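Local coordinates for Gp15 protein (Listeria phage PSA, PDB 6R5W) that probably recognises receptors on the Listeria cell surface as the homotrimeric receptor binding protein of the phage, seen here as its C-terminal part, at residues V90-I95 and A108-F113; A145-V150 and T159-I164. All coordinates share one frame; numbering follows the deposited sequence.

From the N terminus, helices 8-15, 24-31 and 36-57 precede the β-rich head that holds both contacts. Contact 1 first brings 108-113 back to 90-95 across 12 intervening residues. Contact 2 opens later and closes over 8 residues between 145-150 and 159-164, so the two loops follow in series and neither nest nor cross. Each contact joins one antiparallel sheet to the other: contact 1 from strand 87-97 to the end of 105-109, contact 2 from 146-152 to 159-167. Their centres lie about 8 Å apart, and probable hydrogen bonds link them within each sheet: G94 O to L161 N (2.8 Å) between 87-97 and 159-167, and T109 OG1 to D146 OD1 (2.6 Å) between 105-109 and 146-152.

Contact 1: V90-I95 and A108-F113; sequences VIVSGI and ATLPTF
L110 reaches V90 and V92 through a single methyl, and its path can be traced outward from the backbone. CB is still 6.2 Å from CG1 of V90 and lies beside A145 of the segment that follows later in the chain. With chi1 at -66°, CG stands opposite the carbonyl carbon and steers the branch toward strand 87-97. Its CD1 turns along the same layer to I147, while CD2 makes the approach to the valines: 4.1 Å to V90 CG1 and 4.4 Å to V92 CG2. The closest backbone pair, V92 and L110, has its CA atoms 9.4 Å apart, and no hydrogen bond joins the segments; L110, just past the end of strand 105-109, thus bridges to strand 87-97 of the other antiparallel sheet, consistent with a β-sandwich-like packing. V90 and L110 slide past one another in opposite directions, consistent with their touching at single methyls and with the modest 80 Å² buried. V90 points CG1 at the leucine by setting it anti to its own N (chi1 177°). Around the leucine, L65, A79 and Y166 fill out the apolar surroundings, and Y166 also pairs by backbone hydrogen bonding with V90.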
ATOM      1  N   VAL A  90      11.661   3.885   4.689  1.00 26.40           N
ATOM      2  CA  VAL A  90      12.562   5.007   4.444  1.00 24.65           C
ATOM      3  C   VAL A  90      13.520   4.597   3.332  1.00 25.59           C
ATOM      4  O   VAL A  90      14.117   3.510   3.384  1.00 27.61           O
ATOM      5  CB  VAL A  90      13.331   5.425   5.709  1.00 26.90           C
ATOM      6  CG1 VAL A  90      14.329   6.567   5.363  1.00 28.40           C
ATOM      7  CG2 VAL A  90      12.363   5.803   6.854  1.00 29.37           C
ATOM      8  N   ILE A  91      13.670   5.462   2.329  1.00 26.07           N
ATOM      9  CA  ILE A  91      14.535   5.191   1.187  1.00 26.04           C
ATOM     10  C   ILE A  91      15.483   6.377   1.024  1.00 28.49           C
ATOM     11  O   ILE A  91      15.062   7.483   0.636  1.00 28.75           O
ATOM     12  CB  ILE A  91      13.724   4.924  -0.100  1.00 29.02           C
ATOM     13  CG1 ILE A  91      12.788   3.722   0.115  1.00 31.50           C
ATOM     14  CG2 ILE A  91      14.670   4.790  -1.290  1.00 28.48           C
ATOM     15  CD1 ILE A  91      11.802   3.494  -0.980  1.00 36.42           C
ATOM     16  N   VAL A  92      16.730   6.185   1.376  1.00 26.82           N
ATOM     17  CA  VAL A  92      17.729   7.270   1.331  1.00 29.28           C
ATOM     18  C   VAL A  92      18.248   7.419  -0.096  1.00 27.45           C
ATOM     19  O   VAL A  92      18.273   6.479  -0.871  1.00 28.67           O
ATOM     20  CB  VAL A  92      18.901   6.999   2.318  1.00 29.10           C
ATOM     21  CG1 VAL A  92      19.889   8.136   2.379  1.00 33.04           C
ATOM     22  CG2 VAL A  92      18.333   6.718   3.694  1.00 28.73           C
ATOM     23  N   SER A  93      18.687   8.622  -0.456  1.00 31.14           N
ATOM     24  CA  SER A  93      19.292   8.880  -1.756  1.00 28.99           C
ATOM     25  C   SER A  93      20.380   9.959  -1.607  1.00 27.63           C
ATOM     26  O   SER A  93      20.336  10.807  -0.698  1.00 32.23           O
ATOM     27  CB  SER A  93      18.227   9.364  -2.810  1.00 28.99           C
ATOM     28  OG  SER A  93      17.809  10.650  -2.445  1.00 40.51           O
ATOM     29  N   GLY A  94      21.286   9.959  -2.574  1.00 29.56           N
ATOM     30  CA  GLY A  94      22.333  10.933  -2.674  1.00 29.80           C
ATOM     31  C   GLY A  94      23.721  10.329  -2.657  1.00 27.59           C
ATOM     32  O   GLY A  94      23.902   9.115  -2.587  1.00 30.39           O
ATOM     33  N   ILE A  95      24.725  11.224  -2.816  1.00 29.34           N
ATOM     34  CA  ILE A  95      26.116  10.844  -2.929  1.00 29.16           C
ATOM     35  C   ILE A  95      26.918  11.823  -2.096  1.00 34.45           C
ATOM     36  O   ILE A  95      26.705  13.039  -2.194  1.00 33.54           O
ATOM     37  CB  ILE A  95      26.604  10.864  -4.376  1.00 34.03           C
ATOM     38  CG1 ILE A  95      25.777   9.895  -5.259  1.00 31.95           C
ATOM     39  CG2 ILE A  95      28.122  10.502  -4.503  1.00 31.65           C
ATOM     40  CD1 ILE A  95      26.137  10.003  -6.750  1.00 35.33           C
ATOM     41  N   ALA A 108      25.946  12.024   7.710  1.00 32.35           N
ATOM     42  CA  ALA A 108      24.620  12.584   7.825  1.00 36.33           C
ATOM     43  C   ALA A 108      23.858  11.788   8.854  1.00 33.80           C
ATOM     44  O   ALA A 108      24.220  10.638   9.160  1.00 33.96           O
ATOM     45  CB  ALA A 108      23.849  12.522   6.477  1.00 37.99           C
ATOM     46  N   THR A 109      22.835  12.425   9.409  1.00 29.28           N
ATOM     47  CA  THR A 109      21.939  11.865  10.416  1.00 31.75           C
ATOM     48  C   THR A 109      20.501  12.175  10.055  1.00 35.06           C
ATOM     49  O   THR A 109      20.184  13.309   9.728  1.00 37.80           O
ATOM     50  CB  THR A 109      22.218  12.456  11.847  1.00 39.10           C
ATOM     51  OG1 THR A 109      23.598  12.244  12.177  1.00 37.24           O
ATOM     52  CG2 THR A 109      21.342  11.813  12.858  1.00 38.23           C
ATOM     53  N   LEU A 110      19.628  11.175  10.073  1.00 30.68           N
ATOM     54  CA  LEU A 110      18.231  11.403   9.750  1.00 31.20           C
ATOM     55  C   LEU A 110      17.485  11.897  10.986  1.00 35.82           C
ATOM     56  O   LEU A 110      17.915  11.651  12.136  1.00 35.41           O
ATOM     57  CB  LEU A 110      17.592  10.113   9.268  1.00 32.92           C
ATOM     58  CG  LEU A 110      18.141   9.569   7.903  1.00 33.42           C
ATOM     59  CD1 LEU A 110      18.996   8.378   8.151  1.00 36.95           C
ATOM     60  CD2 LEU A 110      17.011   9.229   7.020  1.00 33.40           C
ATOM     61  N   PRO A 111      16.334  12.523  10.795  1.00 34.83           N
ATOM     62  CA  PRO A 111      15.518  12.940  11.937  1.00 37.55           C
ATOM     63  C   PRO A 111      15.134  11.778  12.848  1.00 37.79           C
ATOM     64  O   PRO A 111      14.935  10.644  12.394  1.00 34.67           O
ATOM     65  CB  PRO A 111      14.255  13.536  11.282  1.00 37.02           C
ATOM     66  CG  PRO A 111      14.596  13.766   9.892  1.00 42.71           C
ATOM     67  CD  PRO A 111      15.646  12.780   9.519  1.00 37.91           C
ATOM     68  N   THR A 112      14.913  12.109  14.129  1.00 35.16           N
ATOM     69  CA  THR A 112      14.578  11.100  15.134  1.00 37.95           C
ATOM     70  C   THR A 112      13.304  10.291  14.800  1.00 34.16           C
ATOM     71  O   THR A 112      13.205   9.105  15.137  1.00 33.77           O
ATOM     72  CB  THR A 112      14.450  11.762  16.531  1.00 44.63           C
ATOM     73  OG1 THR A 112      13.400  12.730  16.550  1.00 54.49           O
ATOM     74  CG2 THR A 112      15.742  12.442  16.884  1.00 41.72           C
ATOM     75  N   PHE A 113      12.279  10.916  14.187  1.00 33.21           N
ATOM     76  CA  PHE A 113      11.108  10.121  13.854  1.00 36.30           C
ATOM     77  C   PHE A 113      11.376   9.088  12.722  1.00 30.32           C
ATOM     78  O   PHE A 113      10.498   8.231  12.450  1.00 32.48           O
ATOM     79  CB  PHE A 113       9.898  10.988  13.461  1.00 34.70           C
ATOM     80  CG  PHE A 113       9.993  11.638  12.078  1.00 34.56           C
ATOM     81  CD1 PHE A 113      10.698  12.789  11.875  1.00 38.03           C
ATOM     82  CD2 PHE A 113       9.345  11.077  10.995  1.00 33.96           C
ATOM     83  CE1 PHE A 113      10.764  13.387  10.639  1.00 43.24           C
ATOM     84  CE2 PHE A 113       9.433  11.659   9.749  1.00 36.02           C
ATOM     85  CZ  PHE A 113      10.147  12.812   9.582  1.00 37.27           C
TER

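Contact 2: A145-V150 and T159-I164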
ATOM      1  N   ALA A 145      20.050   6.627  13.854  1.00 32.38           N
ATOM      2  CA  ALA A 145      19.886   7.030  12.446  1.00 36.35           C
ATOM      3  C   ALA A 145      21.048   7.864  11.913  1.00 30.27           C
ATOM      4  O   ALA A 145      20.865   8.681  10.976  1.00 32.32           O
ATOM      5  CB  ALA A 145      18.538   7.751  12.223  1.00 37.86           C
ATOM      6  N   ASP A 146      22.240   7.666  12.440  1.00 32.03           N
ATOM      7  CA  ASP A 146      23.452   8.144  11.800  1.00 33.55           C
ATOM      8  C   ASP A 146      23.845   7.220  10.640  1.00 32.27           C
ATOM      9  O   ASP A 146      23.798   5.972  10.753  1.00 30.00           O
ATOM     10  CB  ASP A 146      24.619   8.180  12.797  1.00 35.26           C
ATOM     11  CG  ASP A 146      24.325   9.028  13.987  1.00 44.54           C
ATOM     12  OD1 ASP A 146      24.094  10.231  13.792  1.00 40.48           O
ATOM     13  OD2 ASP A 146      24.244   8.434  15.103  1.00 47.79           O
ATOM     14  N   ILE A 147      24.267   7.837   9.536  1.00 31.68           N
ATOM     15  CA  ILE A 147      24.811   7.129   8.390  1.00 28.13           C
ATOM     16  C   ILE A 147      26.323   7.152   8.536  1.00 32.10           C
ATOM     17  O   ILE A 147      26.982   8.174   8.329  1.00 33.28           O
ATOM     18  CB  ILE A 147      24.339   7.741   7.055  1.00 28.68           C
ATOM     19  CG1 ILE A 147      22.821   7.752   7.042  1.00 31.01           C
ATOM     20  CG2 ILE A 147      24.873   6.949   5.913  1.00 30.39           C
ATOM     21  CD1 ILE A 147      22.254   8.381   5.813  1.00 35.46           C
ATOM     22  N   ASN A 148      26.880   6.021   8.970  1.00 28.61           N
ATOM     23  CA  ASN A 148      28.286   5.910   9.370  1.00 31.83           C
ATOM     24  C   ASN A 148      29.067   5.083   8.366  1.00 30.00           C
ATOM     25  O   ASN A 148      28.941   3.840   8.333  1.00 30.57           O
ATOM     26  CB  ASN A 148      28.301   5.244  10.751  1.00 29.98           C
ATOM     27  CG  ASN A 148      29.682   5.126  11.379  1.00 34.15           C
ATOM     28  OD1 ASN A 148      30.664   5.607  10.868  1.00 31.72           O
ATOM     29  ND2 ASN A 148      29.747   4.300  12.403  1.00 35.76           N
ATOM     30  N   ILE A 149      29.923   5.744   7.580  1.00 28.67           N
ATOM     31  CA  ILE A 149      30.782   5.059   6.624  1.00 30.25           C
ATOM     32  C   ILE A 149      31.981   4.443   7.357  1.00 34.49           C
ATOM     33  O   ILE A 149      32.842   5.165   7.856  1.00 38.46           O
ATOM     34  CB  ILE A 149      31.230   6.017   5.494  1.00 31.59           C
ATOM     35  CG1 ILE A 149      30.010   6.534   4.734  1.00 35.30           C
ATOM     36  CG2 ILE A 149      32.199   5.310   4.587  1.00 33.27           C
ATOM     37  CD1 ILE A 149      30.323   7.697   3.824  1.00 38.83           C
ATOM     38  N   VAL A 150      32.011   3.120   7.452  1.00 31.10           N
ATOM     39  CA  VAL A 150      32.979   2.359   8.229  1.00 31.05           C
ATOM     40  C   VAL A 150      34.097   1.793   7.390  1.00 31.32           C
ATOM     41  O   VAL A 150      35.236   1.716   7.840  1.00 32.71           O
ATOM     42  CB  VAL A 150      32.223   1.226   8.973  1.00 30.79           C
ATOM     43  CG1 VAL A 150      33.180   0.154   9.454  1.00 36.74           C
ATOM     44  CG2 VAL A 150      31.423   1.794  10.110  1.00 30.57           C
ATOM     45  N   THR A 159      30.928   8.373  -2.249  1.00 31.15           N
ATOM     46  CA  THR A 159      30.218   7.191  -1.761  1.00 31.17           C
ATOM     47  C   THR A 159      28.700   7.374  -1.892  1.00 27.50           C
ATOM     48  O   THR A 159      28.125   8.386  -1.446  1.00 28.58           O
ATOM     49  CB  THR A 159      30.619   6.912  -0.302  1.00 32.94           C
ATOM     50  OG1 THR A 159      32.019   6.565  -0.287  1.00 32.20           O
ATOM     51  CG2 THR A 159      29.884   5.724   0.228  1.00 33.09           C
ATOM     52  N   GLY A 160      28.029   6.380  -2.496  1.00 29.65           N
ATOM     53  CA  GLY A 160      26.591   6.487  -2.676  1.00 28.13           C
ATOM     54  C   GLY A 160      25.763   6.061  -1.473  1.00 31.07           C
ATOM     55  O   GLY A 160      26.154   5.159  -0.732  1.00 30.24           O
ATOM     56  N   LEU A 161      24.620   6.716  -1.279  1.00 27.61           N
ATOM     57  CA  LEU A 161      23.682   6.374  -0.200  1.00 27.14           C
ATOM     58  C   LEU A 161      22.380   5.746  -0.719  1.00 30.67           C
ATOM     59  O   LEU A 161      21.476   5.457   0.081  1.00 30.98           O
ATOM     60  CB  LEU A 161      23.319   7.600   0.616  1.00 29.15           C
ATOM     61  CG  LEU A 161      24.448   8.409   1.245  1.00 33.87           C
ATOM     62  CD1 LEU A 161      23.873   9.478   2.089  1.00 36.79           C
ATOM     63  CD2 LEU A 161      25.372   7.502   2.036  1.00 30.66           C
ATOM     64  N   ASP A 162      22.262   5.531  -2.041  1.00 28.98           N
ATOM     65  CA  ASP A 162      21.006   5.139  -2.662  1.00 28.61           C
ATOM     66  C   ASP A 162      20.538   3.732  -2.304  1.00 30.29           C
ATOM     67  O   ASP A 162      19.398   3.407  -2.620  1.00 29.67           O
ATOM     68  CB  ASP A 162      21.157   5.270  -4.205  1.00 26.17           C
ATOM     69  CG  ASP A 162      21.521   6.664  -4.609  1.00 29.06           C
ATOM     70  OD1 ASP A 162      20.698   7.538  -4.310  1.00 29.72           O
ATOM     71  OD2 ASP A 162      22.637   6.914  -5.199  1.00 32.70           O
ATOM     72  N   GLY A 163      21.352   2.889  -1.671  1.00 27.52           N
ATOM     73  CA  GLY A 163      20.933   1.575  -1.257  1.00 31.69           C
ATOM     74  C   GLY A 163      20.453   1.443   0.178  1.00 31.61           C
ATOM     75  O   GLY A 163      20.091   0.358   0.633  1.00 32.55           O
ATOM     76  N   ILE A 164      20.378   2.517   0.921  1.00 29.20           N
ATOM     77  CA  ILE A 164      19.988   2.454   2.322  1.00 29.51           C
ATOM     78  C   ILE A 164      18.461   2.558   2.389  1.00 27.96           C
ATOM     79  O   ILE A 164      17.883   3.642   2.213  1.00 29.06           O
ATOM     80  CB  ILE A 164      20.674   3.571   3.119  1.00 30.40           C
ATOM     81  CG1 ILE A 164      22.202   3.430   3.021  1.00 31.84           C
ATOM     82  CG2 ILE A 164      20.208   3.448   4.603  1.00 28.19           C
ATOM     83  CD1 ILE A 164      22.877   4.593   3.578  1.00 33.22           C
TER
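I147 meets both L161 and I164 with one atom, its CG2 methyl, and these apolar contacts make up most of the interface. CG2 lies 3.9 Å from CD2 of L161 and equally 3.9 Å from CD1 of I164, so the methyl rests against two neighbouring methyls, which lie about 4.1 Å from each other (L161 CD2 to I164 CD1). It owes this position to chi1 of -56°, which sets CG2 anti to N, with CG1 beside the backbone N. The isoleucine runs at a slant to each of its partners. Further along, I149 and T159 meet end on, methyl to methyl, with I149 CD1 4.1 Å from T159 CG2. In total 194 Å² is buried, and all five touching residues are buried.

Polar bonds serve the segments from within or from outside, since none crosses between them. L161 to I164 forms a type I β turn, closed by I164 N to L161 O at 3.2 Å; this turn interrupts strand 159-167 and brings both L161 and I164 round to the same isoleucine methyl. T159 faces I149 with its methyl while its hydroxyl bonds to NE2 of Q128.

The carboxylate of D162 takes no part in the apolar contact. D162 OD1 accepts from G94 N and forms a salt bridge with K122 of the second subunit, while OD2 bonds to L123 N of that subunit, so the same turn serves the trimer interface.

Strands 146-152 and 159-167 belong to different antiparallel sheets. In support, CA atoms of I147 and L161, and of I149 and T159, are 8.7 Å apart, too far for strand pairing, and the gap is bridged by side chains. Such an apolar layer between two sheets is consistent with a β-sandwich-like head.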